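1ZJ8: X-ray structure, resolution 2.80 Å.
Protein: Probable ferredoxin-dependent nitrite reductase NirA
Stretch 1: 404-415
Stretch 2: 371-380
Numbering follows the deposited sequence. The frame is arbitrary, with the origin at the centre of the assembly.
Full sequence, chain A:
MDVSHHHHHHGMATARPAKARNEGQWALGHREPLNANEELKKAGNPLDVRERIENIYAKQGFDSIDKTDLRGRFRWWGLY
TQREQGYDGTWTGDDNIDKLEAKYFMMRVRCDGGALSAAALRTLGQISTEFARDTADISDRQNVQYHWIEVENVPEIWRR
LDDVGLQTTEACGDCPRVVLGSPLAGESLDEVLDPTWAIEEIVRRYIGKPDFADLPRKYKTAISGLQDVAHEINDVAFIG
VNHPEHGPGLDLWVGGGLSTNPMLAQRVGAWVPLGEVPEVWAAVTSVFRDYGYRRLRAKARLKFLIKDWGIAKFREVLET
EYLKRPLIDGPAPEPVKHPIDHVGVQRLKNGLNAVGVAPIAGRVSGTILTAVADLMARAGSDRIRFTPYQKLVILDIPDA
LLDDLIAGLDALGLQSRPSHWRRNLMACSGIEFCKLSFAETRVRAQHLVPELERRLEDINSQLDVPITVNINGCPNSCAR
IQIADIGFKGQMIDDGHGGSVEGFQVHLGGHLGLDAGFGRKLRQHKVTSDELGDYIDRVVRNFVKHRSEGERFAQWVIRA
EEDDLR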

# COMPACT_ATOMS: atom_id res chain seq x y z
N ASP A 404 26.06 15.74 -6.08
CA ASP A 404 25.22 16.59 -6.95
C ASP A 404 23.77 16.11 -7.00
O ASP A 404 22.87 16.91 -6.79
CB ASP A 404 25.80 16.73 -8.35
CG ASP A 404 27.04 17.64 -8.36
OD1 ASP A 404 27.23 18.45 -7.42
OD2 ASP A 404 27.83 17.53 -9.32
N LEU A 405 23.56 14.81 -7.22
CA LEU A 405 22.21 14.24 -7.14
C LEU A 405 21.50 14.58 -5.81
O LEU A 405 20.40 15.12 -5.80
CB LEU A 405 22.27 12.72 -7.30
CG LEU A 405 20.89 12.07 -7.44
CD1 LEU A 405 20.25 12.57 -8.71
CD2 LEU A 405 20.98 10.57 -7.47
N ILE A 406 22.13 14.25 -4.69
CA ILE A 406 21.54 14.53 -3.37
C ILE A 406 21.04 16.00 -3.30
O ILE A 406 19.93 16.27 -2.83
CB ILE A 406 22.55 14.28 -2.18
CG1 ILE A 406 23.17 12.87 -2.22
CG2 ILE A 406 21.88 14.56 -0.82
CD1 ILE A 406 22.25 11.74 -1.91
N ALA A 407 21.87 16.94 -3.76
CA ALA A 407 21.54 18.35 -3.65
C ALA A 407 20.33 18.69 -4.52
O ALA A 407 19.35 19.30 -4.05
CB ALA A 407 22.73 19.22 -4.01
N GLY A 408 20.36 18.27 -5.77
CA GLY A 408 19.21 18.40 -6.64
C GLY A 408 17.91 17.89 -6.03
O GLY A 408 16.87 18.54 -6.15
N LEU A 409 17.99 16.72 -5.38
CA LEU A 409 16.84 16.08 -4.77
C LEU A 409 16.31 16.91 -3.61
O LEU A 409 15.11 17.07 -3.45
CB LEU A 409 17.24 14.68 -4.30
CG LEU A 409 17.44 13.63 -5.39
CD1 LEU A 409 18.03 12.38 -4.80
CD2 LEU A 409 16.15 13.27 -6.08
N ASP A 410 17.23 17.41 -2.80
CA ASP A 410 16.88 18.35 -1.71
C ASP A 410 16.16 19.59 -2.23
O ASP A 410 15.15 20.00 -1.69
CB ASP A 410 18.14 18.81 -0.93
CG ASP A 410 18.56 17.85 0.19
OD1 ASP A 410 17.73 17.03 0.66
OD2 ASP A 410 19.74 17.93 0.62
N ALA A 411 16.69 20.19 -3.29
CA ALA A 411 16.08 21.38 -3.86
C ALA A 411 14.62 21.14 -4.32
O ALA A 411 13.85 22.08 -4.39
CB ALA A 411 16.91 21.89 -4.98
N LEU A 412 14.26 19.89 -4.62
CA LEU A 412 12.86 19.52 -4.89
C LEU A 412 12.09 19.08 -3.64
O LEU A 412 10.93 18.70 -3.74
CB LEU A 412 12.79 18.37 -5.88
CG LEU A 412 13.33 18.61 -7.28
CD1 LEU A 412 13.70 17.28 -7.88
CD2 LEU A 412 12.30 19.32 -8.11
N GLY A 413 12.73 19.09 -2.48
CA GLY A 413 12.07 18.67 -1.22
C GLY A 413 12.05 17.17 -1.00
O GLY A 413 11.25 16.65 -0.22
N LEU A 414 12.94 16.45 -1.68
CA LEU A 414 13.08 15.00 -1.49
C LEU A 414 14.38 14.70 -0.75
O LEU A 414 15.45 14.62 -1.35
CB LEU A 414 13.01 14.29 -2.83
CG LEU A 414 11.69 14.42 -3.58
CD1 LEU A 414 11.81 13.98 -5.04
CD2 LEU A 414 10.63 13.60 -2.88
N GLN A 415 14.27 14.51 0.56
CA GLN A 415 15.43 14.46 1.46
C GLN A 415 15.91 13.05 1.60
O GLN A 415 15.12 12.17 1.85
CB GLN A 415 15.07 15.02 2.84
CG GLN A 415 14.33 16.35 2.76
CD GLN A 415 14.08 17.01 4.11
OE1 GLN A 415 14.12 16.36 5.18
NE2 GLN A 415 13.80 18.31 4.07
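Stretch 2 (371-380) AVADLMARAG

Stretch 2 packs against stretch 1 as one helix lying antiparallel to another, in a contact made mainly by leucine, valine and alanine side chains, with no hydrogen bond crossing between them. Stretch 2 is helical from Ala-371, continuing a helix that begins earlier in the chain, and it runs against the helix of stretch 1 at an angle of 171° between N-to-C directions. The axes approach to 10.1 Å, and the two stretches together bury 384 Å² of surface.

The antiparallel course sets the register. Leu-375 lies across from Leu-405, with their CA atoms 6.4 Å apart; one turn earlier in stretch 2, the CA of Val-372 is 7.3 Å from the CA of Leu-409, and the CA of Ala-371 is 8.0 Å from that of Leu-412. Ascending numbers in one stretch thus meet descending numbers in the other.

Leu-375 is the centre of the contact and has the largest covered area of any residue in it. Its CA-to-CB bond points toward stretch 1, and its m, t rotamer carries CD1 to the backbone at Gly-408, 3.8 Å from the Gly-408 C atom. Gly-408 has no side chain, and the Leu-375 side chain occupies the space beside it: an ideal CB on Gly-408 would lie 2.6 Å from Leu-375 CD2, a clash. Three leucines of stretch 1 touch the same side chain. Leu-405 CD1 lies 3.7 Å from Leu-375 CB, while Leu-375 CD1 is 4.0 Å from Leu-409 CD2 and 3.8 Å from Leu-412 CD1. Although the CA-to-CB bonds of Leu-405 and Leu-409 point sideways, the ends of both side chains come nearer to stretch 2. Leu-405 CD1 also reaches Ala-379 CB, at 4.4 Å.

At the other end, Ala-371 offers a small methyl group to Leu-412, whose CD2 comes within 3.5 Å of Ala-371 CB. Val-372, in the t rotamer, extends the apolar surface: its CG2 is 4.3 Å from Leu-412 CD1 and 3.8 Å from Leu-414 CD1. Leu-412 and Leu-414 flank Gly-413, where a positive phi breaks the helical course in a Schellman motif. The hydrogen bond from Leu-414 N to Leu-409 O, 2.9 Å long, ties the turn back to the helix, and the CA-to-CB bonds of both leucines point toward stretch 2.

Stretch 2 closes with a Schellman motif of its own at Gly-380, which also has positive phi and whose N donates a hydrogen bond to Ala-377 O, 3.0 Å long.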

# COMPACT_ATOMS: atom_id res chain seq x y z
N ALA A 371 11.19 16.36 -12.91
CA ALA A 371 12.45 16.92 -12.40
C ALA A 371 13.45 15.83 -12.00
O ALA A 371 14.66 15.95 -12.28
CB ALA A 371 12.17 17.84 -11.24
N VAL A 372 12.93 14.78 -11.36
CA VAL A 372 13.73 13.63 -10.92
C VAL A 372 14.28 12.86 -12.13
O VAL A 372 15.41 12.38 -12.11
CB VAL A 372 12.91 12.64 -10.01
CG1 VAL A 372 13.70 11.35 -9.74
CG2 VAL A 372 12.48 13.29 -8.70
N ALA A 373 13.47 12.74 -13.17
CA ALA A 373 13.90 12.04 -14.38
C ALA A 373 15.14 12.68 -14.98
O ALA A 373 16.04 11.97 -15.43
CB ALA A 373 12.78 11.97 -15.39
N ASP A 374 15.20 14.02 -14.97
CA ASP A 374 16.36 14.75 -15.52
C ASP A 374 17.60 14.65 -14.63
O ASP A 374 18.74 14.61 -15.13
CB ASP A 374 15.99 16.22 -15.81
CG ASP A 374 14.88 16.33 -16.85
OD1 ASP A 374 14.92 15.55 -17.83
OD2 ASP A 374 13.94 17.15 -16.67
N LEU A 375 17.36 14.61 -13.32
CA LEU A 375 18.43 14.34 -12.36
C LEU A 375 19.00 12.94 -12.58
O LEU A 375 20.22 12.75 -12.54
CB LEU A 375 17.92 14.46 -10.93
CG LEU A 375 17.64 15.88 -10.42
CD1 LEU A 375 16.96 15.82 -9.06
CD2 LEU A 375 18.92 16.68 -10.34
N MET A 376 18.13 11.97 -12.82
CA MET A 376 18.58 10.64 -13.14
C MET A 376 19.49 10.62 -14.38
O MET A 376 20.54 9.96 -14.39
CB MET A 376 17.38 9.72 -13.34
CG MET A 376 16.73 9.33 -12.03
SD MET A 376 15.24 8.31 -12.20
CE MET A 376 15.91 6.87 -13.02
N ALA A 377 19.10 11.36 -15.42
CA ALA A 377 19.90 11.43 -16.65
C ALA A 377 21.24 12.06 -16.37
O ALA A 377 22.26 11.51 -16.78
CB ALA A 377 19.20 12.19 -17.73
N ARG A 378 21.26 13.20 -15.67
CA ARG A 378 22.54 13.80 -15.22
C ARG A 378 23.44 12.81 -14.47
O ARG A 378 24.64 12.93 -14.50
CB ARG A 378 22.30 15.02 -14.31
CG ARG A 378 22.58 16.36 -14.97
CD ARG A 378 22.48 17.55 -14.02
NE ARG A 378 23.34 18.67 -14.48
CZ ARG A 378 24.55 18.99 -13.99
NH1 ARG A 378 25.12 18.30 -12.98
NH2 ARG A 378 25.22 20.03 -14.49
N ALA A 379 22.86 11.84 -13.78
CA ALA A 379 23.64 10.91 -12.98
C ALA A 379 23.89 9.59 -13.70
O ALA A 379 24.60 8.71 -13.18
CB ALA A 379 22.91 10.66 -11.65
N GLY A 380 23.35 9.45 -14.90
CA GLY A 380 23.59 8.26 -15.71
C GLY A 380 22.79 7.05 -15.28
O GLY A 380 23.17 5.92 -15.61